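Local coordinates for protein glutaconate CoA-transferase subunit A (Acidaminococcus fermentans, PDB 1POI) that catalyses transfer of coenzyme A from acetyl-CoA to glutaconate and (R)-2-hydroxyglutarate in the hydroxyglutarate pathway of glutamate degradation, at residues T187-G192 and E218-D223; A175-Q180 and F195-I200; T122-S127 and K163-P168. One frame throughout, in Å; residues are numbered along the deposited sequence.

Contact 1: residues T187-G192 and E218-D223; sequences TVRIWG and EEIRRD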
ATOM      1  N   THR A 187     -18.754   3.564   9.575  1.00  7.59           N
ATOM      2  CA  THR A 187     -17.689   4.225   8.826  1.00  9.15           C
ATOM      3  C   THR A 187     -17.639   3.562   7.432  1.00 11.66           C
ATOM      4  O   THR A 187     -17.540   2.324   7.308  1.00  7.50           O
ATOM      5  CB  THR A 187     -16.324   4.111   9.513  1.00  9.67           C
ATOM      6  OG1 THR A 187     -16.479   4.247  10.931  1.00 11.35           O
ATOM      7  CG2 THR A 187     -15.419   5.214   9.028  1.00  3.89           C
ATOM      8  N   VAL A 188     -17.701   4.408   6.406  1.00 13.07           N
ATOM      9  CA  VAL A 188     -17.740   3.994   5.007  1.00 14.31           C
ATOM     10  C   VAL A 188     -16.542   4.395   4.149  1.00 16.45           C
ATOM     11  O   VAL A 188     -16.132   5.563   4.141  1.00 17.05           O
ATOM     12  CB  VAL A 188     -19.013   4.548   4.351  1.00 12.50           C
ATOM     13  CG1 VAL A 188     -19.027   4.306   2.857  1.00 10.75           C
ATOM     14  CG2 VAL A 188     -20.217   3.930   5.017  1.00 14.28           C
ATOM     15  N   ARG A 189     -16.045   3.418   3.382  1.00 17.38           N
ATOM     16  CA  ARG A 189     -14.909   3.571   2.470  1.00 17.42           C
ATOM     17  C   ARG A 189     -15.374   3.346   1.029  1.00 16.80           C
ATOM     18  O   ARG A 189     -15.771   2.236   0.685  1.00 16.85           O
ATOM     19  CB  ARG A 189     -13.848   2.505   2.771  1.00 18.54           C
ATOM     20  CG  ARG A 189     -12.516   3.021   3.273  1.00 20.83           C
ATOM     21  CD  ARG A 189     -11.610   1.857   3.670  1.00 23.13           C
ATOM     22  NE  ARG A 189     -10.672   2.221   4.735  1.00 26.07           N
ATOM     23  CZ  ARG A 189      -9.622   1.489   5.111  1.00 28.71           C
ATOM     24  NH1 ARG A 189      -9.338   0.338   4.507  1.00 26.89           N
ATOM     25  NH2 ARG A 189      -8.883   1.876   6.147  1.00 31.92           N
ATOM     26  N   ILE A 190     -15.355   4.398   0.216  1.00 14.09           N
ATOM     27  CA  ILE A 190     -15.707   4.316  -1.194  1.00 14.10           C
ATOM     28  C   ILE A 190     -14.428   4.557  -2.057  1.00 16.42           C
ATOM     29  O   ILE A 190     -13.943   5.695  -2.135  1.00 17.72           O
ATOM     30  CB  ILE A 190     -16.685   5.425  -1.595  1.00 15.61           C
ATOM     31  CG1 ILE A 190     -17.994   5.321  -0.806  1.00 13.55           C
ATOM     32  CG2 ILE A 190     -16.926   5.390  -3.112  1.00 13.04           C
ATOM     33  CD1 ILE A 190     -18.980   6.451  -1.161  1.00  6.42           C
ATOM     34  N   TRP A 191     -13.875   3.512  -2.676  1.00 12.95           N
ATOM     35  CA  TRP A 191     -12.699   3.666  -3.539  1.00  6.15           C
ATOM     36  C   TRP A 191     -13.099   4.350  -4.879  1.00  6.45           C
ATOM     37  O   TRP A 191     -14.169   4.081  -5.426  1.00  3.61           O
ATOM     38  CB  TRP A 191     -12.121   2.311  -3.866  1.00  5.10           C
ATOM     39  CG  TRP A 191     -11.969   1.363  -2.725  1.00  4.91           C
ATOM     40  CD1 TRP A 191     -11.903   1.658  -1.392  1.00  6.95           C
ATOM     41  CD2 TRP A 191     -11.810  -0.058  -2.830  1.00  3.84           C
ATOM     42  NE1 TRP A 191     -11.704   0.502  -0.654  1.00  3.17           N
ATOM     43  CE2 TRP A 191     -11.642  -0.564  -1.513  1.00  3.01           C
ATOM     44  CE3 TRP A 191     -11.794  -0.949  -3.901  1.00  2.00           C
ATOM     45  CZ2 TRP A 191     -11.457  -1.923  -1.249  1.00  3.66           C
ATOM     46  CZ3 TRP A 191     -11.616  -2.295  -3.634  1.00  8.96           C
ATOM     47  CH2 TRP A 191     -11.447  -2.772  -2.315  1.00  3.83           C
ATOM     48  N   GLY A 192     -12.243   5.205  -5.420  1.00  3.87           N
ATOM     49  CA  GLY A 192     -12.590   5.861  -6.663  1.00  7.28           C
ATOM     50  C   GLY A 192     -13.527   7.027  -6.427  1.00 11.18           C
ATOM     51  O   GLY A 192     -13.782   7.369  -5.290  1.00 14.82           O
ATOM     52  N   GLU A 218     -11.679  -1.180  14.581  1.00 24.99           N
ATOM     53  CA  GLU A 218     -10.245  -0.998  14.792  1.00 27.32           C
ATOM     54  C   GLU A 218      -9.510  -0.901  13.442  1.00 25.60           C
ATOM     55  O   GLU A 218      -8.754   0.033  13.211  1.00 27.56           O
ATOM     56  CB  GLU A 218      -9.644  -2.114  15.652  1.00 29.20           C
ATOM     57  CG  GLU A 218      -8.109  -2.143  15.559  1.00 41.01           C
ATOM     58  CD  GLU A 218      -7.415  -2.834  16.733  1.00 46.91           C
ATOM     59  OE1 GLU A 218      -7.710  -4.023  17.008  1.00 50.72           O
ATOM     60  OE2 GLU A 218      -6.546  -2.183  17.369  1.00 50.60           O
ATOM     61  N   GLU A 219      -9.835  -1.806  12.526  1.00 23.94           N
ATOM     62  CA  GLU A 219      -9.231  -1.864  11.201  1.00 19.78           C
ATOM     63  C   GLU A 219      -9.429  -0.650  10.276  1.00 17.89           C
ATOM     64  O   GLU A 219      -8.473  -0.133   9.694  1.00 21.36           O
ATOM     65  CB  GLU A 219      -9.732  -3.133  10.501  1.00 19.63           C
ATOM     66  CG  GLU A 219      -9.141  -3.391   9.129  1.00 17.52           C
ATOM     67  CD  GLU A 219      -7.632  -3.584   9.157  1.00 18.67           C
ATOM     68  OE1 GLU A 219      -7.058  -3.915  10.223  1.00 13.67           O
ATOM     69  OE2 GLU A 219      -7.015  -3.400   8.092  1.00 19.27           O
ATOM     70  N   ILE A 220     -10.666  -0.212  10.116  1.00 14.25           N
ATOM     71  CA  ILE A 220     -10.992   0.906   9.227  1.00 12.69           C
ATOM     72  C   ILE A 220     -10.424   2.262   9.669  1.00 12.73           C
ATOM     73  O   ILE A 220     -10.441   3.251   8.921  1.00  7.57           O
ATOM     74  CB  ILE A 220     -12.543   0.967   9.005  1.00 12.39           C
ATOM     75  CG1 ILE A 220     -12.882   1.780   7.764  1.00 15.20           C
ATOM     76  CG2 ILE A 220     -13.231   1.573  10.193  1.00 11.92           C
ATOM     77  CD1 ILE A 220     -14.192   1.360   7.118  1.00 14.29           C
ATOM     78  N   ARG A 221      -9.896   2.298  10.884  1.00 13.79           N
ATOM     79  CA  ARG A 221      -9.329   3.520  11.412  1.00 18.28           C
ATOM     80  C   ARG A 221      -7.822   3.544  11.283  1.00 23.21           C
ATOM     81  O   ARG A 221      -7.214   4.611  11.389  1.00 25.83           O
ATOM     82  CB  ARG A 221      -9.736   3.695  12.861  1.00 18.99           C
ATOM     83  CG  ARG A 221     -11.177   4.043  12.998  1.00 20.67           C
ATOM     84  CD  ARG A 221     -11.754   3.570  14.314  1.00 25.25           C
ATOM     85  NE  ARG A 221     -13.213   3.595  14.218  1.00 30.39           N
ATOM     86  CZ  ARG A 221     -13.925   4.711  14.118  1.00 33.60           C
ATOM     87  NH1 ARG A 221     -13.317   5.894  14.120  1.00 34.52           N
ATOM     88  NH2 ARG A 221     -15.230   4.647  13.923  1.00 34.07           N
ATOM     89  N   ARG A 222      -7.225   2.373  11.041  1.00 25.81           N
ATOM     90  CA  ARG A 222      -5.777   2.243  10.865  1.00 27.36           C
ATOM     91  C   ARG A 222      -5.210   3.287   9.879  1.00 25.78           C
ATOM     92  O   ARG A 222      -4.051   3.673   9.989  1.00 31.17           O
ATOM     93  CB  ARG A 222      -5.417   0.821  10.409  1.00 30.79           C
ATOM     94  CG  ARG A 222      -4.791  -0.067  11.482  1.00 33.43           C
ATOM     95  CD  ARG A 222      -5.686  -0.227  12.694  1.00 41.11           C
ATOM     96  NE  ARG A 222      -5.045  -0.965  13.785  1.00 49.33           N
ATOM     97  CZ  ARG A 222      -4.823  -2.280  13.789  1.00 54.28           C
ATOM     98  NH1 ARG A 222      -5.191  -3.034  12.755  1.00 57.76           N
ATOM     99  NH2 ARG A 222      -4.184  -2.843  14.810  1.00 54.33           N
ATOM    100  N   ASP A 223      -6.005   3.708   8.900  1.00 20.73           N
ATOM    101  CA  ASP A 223      -5.587   4.729   7.953  1.00 20.18           C
ATOM    102  C   ASP A 223      -6.805   5.625   7.693  1.00 20.99           C
ATOM    103  O   ASP A 223      -7.498   5.486   6.688  1.00 21.92           O
ATOM    104  CB  ASP A 223      -5.061   4.109   6.657  1.00 22.21           C
ATOM    105  CG  ASP A 223      -4.666   5.165   5.606  1.00 25.12           C
ATOM    106  OD1 ASP A 223      -4.756   6.388   5.864  1.00 21.95           O
ATOM    107  OD2 ASP A 223      -4.253   4.764   4.508  1.00 29.96           O
TER
HETATM  108  O   HOH W   1      -7.892  -2.488   5.737  1.00 13.96           O
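Two N-H donors grip the carbonyl oxygen Ile220 O: Asn227 ND2, and Arg189 NH2 through a weak bond of 3.5 Å with an N-H...O angle of 134°. The same Asn227 takes the NE proton of Arg189 on its OD1, so one amide ties the guanidinium and the carbonyl together. Arg189 gets there on a chain stretched from CG to NE, meeting Ile220 tip to tip, with its NE 3.8 Å from Ile220 CG1. Asp223 O lies 3.9 Å from Arg189 NH2, too far for a bond. At the NH1 end of the guanidinium, a water donates to Glu219 OE2 at 2.7 Å and accepts weakly from Arg189 NH1. The contact joins the short strand 188-189, an outer strand of the small mixed sheet of this CoA-transferase chain, to helix 217-221, which follows strand 213-214 of the same sheet. Ile220 turns CG1 anti to its backbone N (chi1 -161°), which brings CD1 within 3.5 Å of Thr187 O, while its CG2 packs 4.1 Å from Thr187 CB. The Thr187 and Arg221 side chains cross at about a right angle and share the carboxylate of Asp185: OG1 hydrogen-bonds to its OD1, and NH2 forms a salt bridge with its OD2.

Contact 2: residues A175-Q180 and F195-I200; sequences AIIHAQ and FQDVDI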
ATOM      1  N   ALA A 175     -31.146   8.116   2.028  1.00 13.60           N
ATOM      2  CA  ALA A 175     -30.077   8.099   1.048  1.00 14.24           C
ATOM      3  C   ALA A 175     -29.591   6.657   1.008  1.00 15.43           C
ATOM      4  O   ALA A 175     -29.390   6.032   2.077  1.00 17.11           O
ATOM      5  CB  ALA A 175     -28.976   8.992   1.471  1.00 13.21           C
ATOM      6  N   ILE A 176     -29.490   6.093  -0.200  1.00 12.88           N
ATOM      7  CA  ILE A 176     -29.009   4.714  -0.348  1.00 12.05           C
ATOM      8  C   ILE A 176     -27.805   4.720  -1.270  1.00 11.93           C
ATOM      9  O   ILE A 176     -27.897   5.203  -2.410  1.00 10.91           O
ATOM     10  CB  ILE A 176     -30.107   3.770  -0.888  1.00 10.91           C
ATOM     11  CG1 ILE A 176     -31.298   3.755   0.094  1.00 10.89           C
ATOM     12  CG2 ILE A 176     -29.550   2.357  -1.033  1.00 10.25           C
ATOM     13  CD1 ILE A 176     -32.611   3.317  -0.491  1.00  7.63           C
ATOM     14  N   ILE A 177     -26.661   4.272  -0.740  1.00 10.90           N
ATOM     15  CA  ILE A 177     -25.403   4.217  -1.498  1.00 10.85           C
ATOM     16  C   ILE A 177     -24.651   2.866  -1.354  1.00 11.17           C
ATOM     17  O   ILE A 177     -24.777   2.160  -0.334  1.00  7.72           O
ATOM     18  CB  ILE A 177     -24.432   5.395  -1.110  1.00  9.82           C
ATOM     19  CG1 ILE A 177     -23.821   5.165   0.268  1.00  6.59           C
ATOM     20  CG2 ILE A 177     -25.140   6.738  -1.167  1.00  6.59           C
ATOM     21  CD1 ILE A 177     -23.017   6.352   0.746  1.00 11.99           C
ATOM     22  N   HIS A 178     -23.866   2.511  -2.368  1.00  9.65           N
ATOM     23  CA  HIS A 178     -23.120   1.259  -2.324  1.00 11.14           C
ATOM     24  C   HIS A 178     -21.607   1.503  -2.232  1.00 12.76           C
ATOM     25  O   HIS A 178     -21.036   2.201  -3.059  1.00 16.75           O
ATOM     26  CB  HIS A 178     -23.438   0.410  -3.557  1.00 10.75           C
ATOM     27  CG  HIS A 178     -22.857  -0.960  -3.485  1.00  8.96           C
ATOM     28  ND1 HIS A 178     -23.331  -1.912  -2.613  1.00 13.13           N
ATOM     29  CD2 HIS A 178     -21.749  -1.487  -4.047  1.00 14.49           C
ATOM     30  CE1 HIS A 178     -22.530  -2.960  -2.624  1.00 16.06           C
ATOM     31  NE2 HIS A 178     -21.561  -2.725  -3.487  1.00 18.90           N
ATOM     32  N   ALA A 179     -20.947   0.898  -1.261  1.00 11.15           N
ATOM     33  CA  ALA A 179     -19.525   1.126  -1.103  1.00 10.31           C
ATOM     34  C   ALA A 179     -18.747  -0.179  -0.984  1.00 13.66           C
ATOM     35  O   ALA A 179     -19.340  -1.234  -0.734  1.00 14.15           O
ATOM     36  CB  ALA A 179     -19.306   1.975   0.113  1.00 13.71           C
ATOM     37  N   GLN A 180     -17.420  -0.109  -1.113  1.00 12.66           N
ATOM     38  CA  GLN A 180     -16.593  -1.310  -1.040  1.00 11.03           C
ATOM     39  C   GLN A 180     -16.353  -1.839   0.354  1.00 11.34           C
ATOM     40  O   GLN A 180     -16.247  -3.049   0.540  1.00 14.84           O
ATOM     41  CB  GLN A 180     -15.268  -1.131  -1.765  1.00  6.03           C
ATOM     42  CG  GLN A 180     -15.415  -0.940  -3.255  1.00  4.42           C
ATOM     43  CD  GLN A 180     -15.723   0.484  -3.586  1.00  8.09           C
ATOM     44  OE1 GLN A 180     -16.000   1.282  -2.699  1.00 15.75           O
ATOM     45  NE2 GLN A 180     -15.604   0.843  -4.841  1.00  9.74           N
ATOM     46  N   PHE A 195     -19.088  10.505  -6.688  1.00 20.63           N
ATOM     47  CA  PHE A 195     -20.301  11.063  -7.293  1.00 20.18           C
ATOM     48  C   PHE A 195     -21.036  11.822  -6.158  1.00 18.95           C
ATOM     49  O   PHE A 195     -20.385  12.438  -5.306  1.00 19.30           O
ATOM     50  CB  PHE A 195     -21.171   9.957  -7.935  1.00 20.98           C
ATOM     51  CG  PHE A 195     -20.391   9.006  -8.834  1.00 20.15           C
ATOM     52  CD1 PHE A 195     -19.826   9.456 -10.021  1.00 17.57           C
ATOM     53  CD2 PHE A 195     -20.174   7.679  -8.449  1.00 18.90           C
ATOM     54  CE1 PHE A 195     -19.052   8.604 -10.804  1.00 17.27           C
ATOM     55  CE2 PHE A 195     -19.412   6.829  -9.219  1.00 17.38           C
ATOM     56  CZ  PHE A 195     -18.845   7.288 -10.395  1.00 18.48           C
ATOM     57  N   GLN A 196     -22.362  11.765  -6.115  1.00 17.03           N
ATOM     58  CA  GLN A 196     -23.116  12.462  -5.071  1.00 12.14           C
ATOM     59  C   GLN A 196     -23.195  11.676  -3.770  1.00 10.44           C
ATOM     60  O   GLN A 196     -23.778  12.120  -2.796  1.00 10.54           O
ATOM     61  CB  GLN A 196     -24.535  12.715  -5.545  1.00 10.66           C
ATOM     62  CG  GLN A 196     -25.372  11.439  -5.589  1.00 14.63           C
ATOM     63  CD  GLN A 196     -25.256  10.658  -6.886  1.00 17.55           C
ATOM     64  OE1 GLN A 196     -24.413  10.940  -7.756  1.00 18.40           O
ATOM     65  NE2 GLN A 196     -26.121   9.684  -7.035  1.00 15.47           N
ATOM     66  N   ASP A 197     -22.560  10.530  -3.728  1.00 11.44           N
ATOM     67  CA  ASP A 197     -22.653   9.688  -2.555  1.00 12.51           C
ATOM     68  C   ASP A 197     -22.419  10.241  -1.169  1.00 14.27           C
ATOM     69  O   ASP A 197     -23.184   9.905  -0.269  1.00 15.58           O
ATOM     70  CB  ASP A 197     -21.866   8.406  -2.767  1.00  8.96           C
ATOM     71  CG  ASP A 197     -22.462   7.558  -3.843  1.00  6.37           C
ATOM     72  OD1 ASP A 197     -23.065   8.116  -4.785  1.00  3.45           O
ATOM     73  OD2 ASP A 197     -22.320   6.330  -3.762  1.00 17.92           O
ATOM     74  N   VAL A 198     -21.384  11.064  -0.976  1.00 15.83           N
ATOM     75  CA  VAL A 198     -21.094  11.623   0.357  1.00 14.17           C
ATOM     76  C   VAL A 198     -22.074  12.756   0.745  1.00 12.60           C
ATOM     77  O   VAL A 198     -22.499  12.872   1.901  1.00  8.43           O
ATOM     78  CB  VAL A 198     -19.617  12.066   0.452  1.00 16.28           C
ATOM     79  CG1 VAL A 198     -19.292  12.591   1.841  1.00 18.08           C
ATOM     80  CG2 VAL A 198     -18.709  10.881   0.166  1.00 17.92           C
ATOM     81  N   ASP A 199     -22.453  13.558  -0.248  1.00 11.58           N
ATOM     82  CA  ASP A 199     -23.403  14.644  -0.071  1.00 11.47           C
ATOM     83  C   ASP A 199     -24.737  14.080   0.439  1.00 13.33           C
ATOM     84  O   ASP A 199     -25.218  14.464   1.494  1.00 17.70           O
ATOM     85  CB  ASP A 199     -23.675  15.338  -1.406  1.00 10.51           C
ATOM     86  CG  ASP A 199     -22.633  16.386  -1.770  1.00 13.52           C
ATOM     87  OD1 ASP A 199     -21.786  16.785  -0.929  1.00  9.47           O
ATOM     88  OD2 ASP A 199     -22.696  16.845  -2.929  1.00 14.70           O
ATOM     89  N   ILE A 200     -25.337  13.170  -0.315  1.00 11.21           N
ATOM     90  CA  ILE A 200     -26.619  12.589   0.076  1.00  9.21           C
ATOM     91  C   ILE A 200     -26.608  11.769   1.381  1.00  9.13           C
ATOM     92  O   ILE A 200     -27.674  11.506   1.946  1.00  7.42           O
ATOM     93  CB  ILE A 200     -27.277  11.802  -1.093  1.00  6.89           C
ATOM     94  CG1 ILE A 200     -26.486  10.526  -1.443  1.00  7.90           C
ATOM     95  CG2 ILE A 200     -27.312  12.679  -2.301  1.00  7.89           C
ATOM     96  CD1 ILE A 200     -27.136   9.636  -2.503  1.00  2.00           C
TER
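Helix 197-203 runs against the direction of strand 174-179, its first turn close over the strand, with CA atoms 5.8 Å apart at Ala175 and Ile200 and 6.2 Å at Ile177 and Asp197. The pair opens a beta-alpha-beta crossover of the Rossmann-like seven-stranded parallel sheet: after the helix the chain returns as strand 206-211, the parallel neighbour of 174-179. Ala175 and Ile177 point toward the helix, and Ile176 and His178 away from it. Ile177 and Ile200 run alongside each other, pointing opposite ways, both with CG1 lodged between the backbone N and the carbonyl carbon (chi1 73° and 68°). This leaves Ile177 CG2 beside its own backbone N, 3.8 Å from Ile200 CD1, while Ile200 CG1 reaches back to Ala175 CB at 4.1 Å. Trp109 of helix 102-114 packs on Ile200 as well. The Asp197 carboxylate packs on CB and the same CG2 of Ile177, its CG lying beside the backbone N of Asp197 (chi1 -66°). The buried charge is well answered: OD2 forms a salt bridge with Arg29 NH2, and OD1 accepts from Gly24 N. The position of Asp197 in the first turn of the helix would probably also help to stabilise the anion. An alanine here would remove both carboxylate oxygens, and would probably leave Arg29 without this buried counter-charge and loosen the Gly24 backbone from the helix. Arg29 also makes a weak hydrogen bond from NE to His178 O, so it touches strand and helix together. Ile177 meets Asp197 at two points: OD2 stands 3.5 Å from Ile177 CB, and Asp197 O 3.7 Å from Ile177 CD1.

Contact 3: residues T122-S127 and K163-P168; sequences TLMQGS and KVVAVP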
ATOM      1  N   THR A 122     -25.874  30.792 -11.735  1.00 20.03           N
ATOM      2  CA  THR A 122     -25.997  31.568 -12.955  1.00 22.18           C
ATOM      3  C   THR A 122     -26.161  30.569 -14.137  1.00 23.69           C
ATOM      4  O   THR A 122     -25.631  30.783 -15.230  1.00 26.25           O
ATOM      5  CB  THR A 122     -24.759  32.444 -13.130  1.00 21.49           C
ATOM      6  OG1 THR A 122     -23.716  31.968 -12.260  1.00 25.31           O
ATOM      7  CG2 THR A 122     -25.082  33.882 -12.803  1.00 16.44           C
ATOM      8  N   LEU A 123     -26.946  29.510 -13.919  1.00 21.77           N
ATOM      9  CA  LEU A 123     -27.147  28.461 -14.921  1.00 18.95           C
ATOM     10  C   LEU A 123     -28.618  28.244 -15.201  1.00 18.19           C
ATOM     11  O   LEU A 123     -29.456  28.559 -14.371  1.00 18.05           O
ATOM     12  CB  LEU A 123     -26.541  27.132 -14.420  1.00 16.85           C
ATOM     13  CG  LEU A 123     -25.025  27.009 -14.203  1.00 10.84           C
ATOM     14  CD1 LEU A 123     -24.696  25.760 -13.434  1.00  7.26           C
ATOM     15  CD2 LEU A 123     -24.303  27.035 -15.537  1.00 12.46           C
ATOM     16  N   MET A 124     -28.906  27.652 -16.357  1.00 17.81           N
ATOM     17  CA  MET A 124     -30.265  27.335 -16.804  1.00 16.37           C
ATOM     18  C   MET A 124     -31.049  28.482 -17.423  1.00 16.39           C
ATOM     19  O   MET A 124     -32.069  28.243 -18.068  1.00 15.36           O
ATOM     20  CB  MET A 124     -31.085  26.683 -15.692  1.00 13.01           C
ATOM     21  CG  MET A 124     -30.519  25.377 -15.190  1.00 16.37           C
ATOM     22  SD  MET A 124     -31.547  24.552 -13.940  1.00 16.98           S
ATOM     23  CE  MET A 124     -32.754  25.784 -13.667  1.00 20.83           C
ATOM     24  N   GLN A 125     -30.551  29.708 -17.295  1.00 16.51           N
ATOM     25  CA  GLN A 125     -31.249  30.868 -17.855  1.00 18.81           C
ATOM     26  C   GLN A 125     -31.185  30.906 -19.373  1.00 19.82           C
ATOM     27  O   GLN A 125     -30.275  30.333 -19.977  1.00 24.50           O
ATOM     28  CB  GLN A 125     -30.691  32.186 -17.286  1.00 19.75           C
ATOM     29  CG  GLN A 125     -29.294  32.578 -17.743  1.00 18.38           C
ATOM     30  CD  GLN A 125     -28.185  31.935 -16.922  1.00 22.64           C
ATOM     31  OE1 GLN A 125     -28.427  31.027 -16.129  1.00 25.31           O
ATOM     32  NE2 GLN A 125     -26.961  32.413 -17.103  1.00 21.37           N
ATOM     33  N   GLY A 126     -32.172  31.548 -19.990  1.00 18.88           N
ATOM     34  CA  GLY A 126     -32.182  31.671 -21.434  1.00 18.43           C
ATOM     35  C   GLY A 126     -32.318  30.333 -22.120  1.00 23.82           C
ATOM     36  O   GLY A 126     -32.176  30.234 -23.356  1.00 24.88           O
ATOM     37  N   SER A 127     -32.589  29.304 -21.316  1.00 22.51           N
ATOM     38  CA  SER A 127     -32.768  27.964 -21.821  1.00 20.38           C
ATOM     39  C   SER A 127     -34.204  27.615 -21.514  1.00 21.74           C
ATOM     40  O   SER A 127     -34.850  28.250 -20.686  1.00 21.20           O
ATOM     41  CB  SER A 127     -31.814  26.977 -21.133  1.00 21.25           C
ATOM     42  OG  SER A 127     -32.384  26.342 -19.991  1.00 18.53           O
ATOM     43  N   LYS A 163     -29.387  39.348 -12.444  1.00 44.17           N
ATOM     44  CA  LYS A 163     -30.222  38.411 -11.700  1.00 41.28           C
ATOM     45  C   LYS A 163     -29.655  37.000 -11.866  1.00 38.71           C
ATOM     46  O   LYS A 163     -28.956  36.705 -12.850  1.00 38.06           O
ATOM     47  CB  LYS A 163     -31.683  38.438 -12.185  1.00 43.40           C
ATOM     48  CG  LYS A 163     -32.319  39.823 -12.200  1.00 49.30           C
ATOM     49  CD  LYS A 163     -33.845  39.773 -12.076  1.00 54.34           C
ATOM     50  CE  LYS A 163     -34.277  39.421 -10.650  1.00 57.06           C
ATOM     51  NZ  LYS A 163     -35.717  39.696 -10.353  1.00 57.71           N
ATOM     52  N   VAL A 164     -29.915  36.159 -10.866  1.00 33.20           N
ATOM     53  CA  VAL A 164     -29.474  34.772 -10.849  1.00 27.59           C
ATOM     54  C   VAL A 164     -30.729  33.889 -10.657  1.00 25.80           C
ATOM     55  O   VAL A 164     -31.823  34.392 -10.371  1.00 28.20           O
ATOM     56  CB  VAL A 164     -28.413  34.513  -9.705  1.00 25.98           C
ATOM     57  CG1 VAL A 164     -27.515  35.723  -9.517  1.00 23.28           C
ATOM     58  CG2 VAL A 164     -29.075  34.118  -8.381  1.00 25.21           C
ATOM     59  N   VAL A 165     -30.568  32.583 -10.817  1.00 19.09           N
ATOM     60  CA  VAL A 165     -31.657  31.641 -10.668  1.00 12.30           C
ATOM     61  C   VAL A 165     -31.500  31.028  -9.295  1.00 12.15           C
ATOM     62  O   VAL A 165     -30.420  30.519  -8.967  1.00  9.82           O
ATOM     63  CB  VAL A 165     -31.570  30.534 -11.753  1.00 11.83           C
ATOM     64  CG1 VAL A 165     -32.599  29.432 -11.510  1.00 11.70           C
ATOM     65  CG2 VAL A 165     -31.780  31.145 -13.126  1.00  7.36           C
ATOM     66  N   ALA A 166     -32.529  31.159  -8.459  1.00 10.22           N
ATOM     67  CA  ALA A 166     -32.471  30.592  -7.117  1.00  8.92           C
ATOM     68  C   ALA A 166     -33.201  29.275  -7.194  1.00 11.43           C
ATOM     69  O   ALA A 166     -34.266  29.192  -7.819  1.00 17.77           O
ATOM     70  CB  ALA A 166     -33.117  31.514  -6.113  1.00  6.52           C
ATOM     71  N   VAL A 167     -32.648  28.255  -6.552  1.00 10.86           N
ATOM     72  CA  VAL A 167     -33.210  26.914  -6.596  1.00 11.18           C
ATOM     73  C   VAL A 167     -33.403  26.352  -5.189  1.00 12.91           C
ATOM     74  O   VAL A 167     -32.530  26.469  -4.340  1.00 12.78           O
ATOM     75  CB  VAL A 167     -32.271  25.994  -7.446  1.00  7.74           C
ATOM     76  CG1 VAL A 167     -32.518  24.560  -7.171  1.00  9.27           C
ATOM     77  CG2 VAL A 167     -32.489  26.240  -8.907  1.00  9.24           C
ATOM     78  N   PRO A 168     -34.548  25.709  -4.934  1.00 17.28           N
ATOM     79  CA  PRO A 168     -34.798  25.146  -3.604  1.00 18.63           C
ATOM     80  C   PRO A 168     -33.860  23.999  -3.287  1.00 17.50           C
ATOM     81  O   PRO A 168     -33.679  23.111  -4.115  1.00 18.96           O
ATOM     82  CB  PRO A 168     -36.231  24.612  -3.723  1.00 18.63           C
ATOM     83  CG  PRO A 168     -36.820  25.407  -4.848  1.00 18.40           C
ATOM     84  CD  PRO A 168     -35.691  25.448  -5.825  1.00 17.52           C
TER
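The loop that leaves strand 118-121 and leads into helix 128-131 folds over the middle strand, 162-168, of a three-stranded antiparallel sheet. Chain and strand come closest at Thr122 and Val164, whose CA atoms are 5.2 Å apart, but the packing centres on Val165. With CG1 anti to the backbone N (chi1 173°), this valine spreads its two methyls between different partners. CG2, lying beside the backbone N, approaches Leu123 O at 3.7 Å and faces Gln125 CB. CG1 meets the end of Met124, whose CE comes to 4.2 Å. The Met124 chain is extended through chi2 (-176°), and CE then turns back over CB about the CG-SD bond, which places that methyl against the valine. The loop is braced internally by Gln125, whose NE2 donates to Thr122 O at 2.8 Å with an N-H...O angle of 146°. That oxygen lies in the plane of the Gln125 amide, whereas the donor stands above the Thr122 carbonyl plane. NE2 also bonds to the backbone of a chain of another protein in the assembly, so the amide joins loop and interface. A type II turn from Met124 to Ser127, with Gly126 at positive phi, then carries the chain to the N-cap, where Ser127 OG bonds to Leu129 N. Tyr153 of strand 152-156 also packs on Val165. Helix 102-114 packs on both segments, Val104 on Met124 and Met108 on Val167, while Pro117 of another copy of this protein rests on Thr122 and Val164.

Contacts 1 and 2 are directly joined, although their centres lie 15 Å apart: Gln180, at the corner the chain turns after strand 174-179, probably accepts a hydrogen bond on OE1 from Trp191 N at 3.1 Å, and Ala179 CB packs 3.6 Å from Arg189 O. Their segments alternate along the chain, the excursion between strand 174-179 and helix 197-203 supplying strands 181-182 and 188-189 of the small mixed sheet. Contact 3 belongs to a separate antiparallel sheet. Its nearest atoms are about 12 Å from contact 2 and about 22 Å from contact 1, yet strand 162-168 is followed in the chain by strand 174-179, and helix 102-114 touches both contact 2 and contact 3.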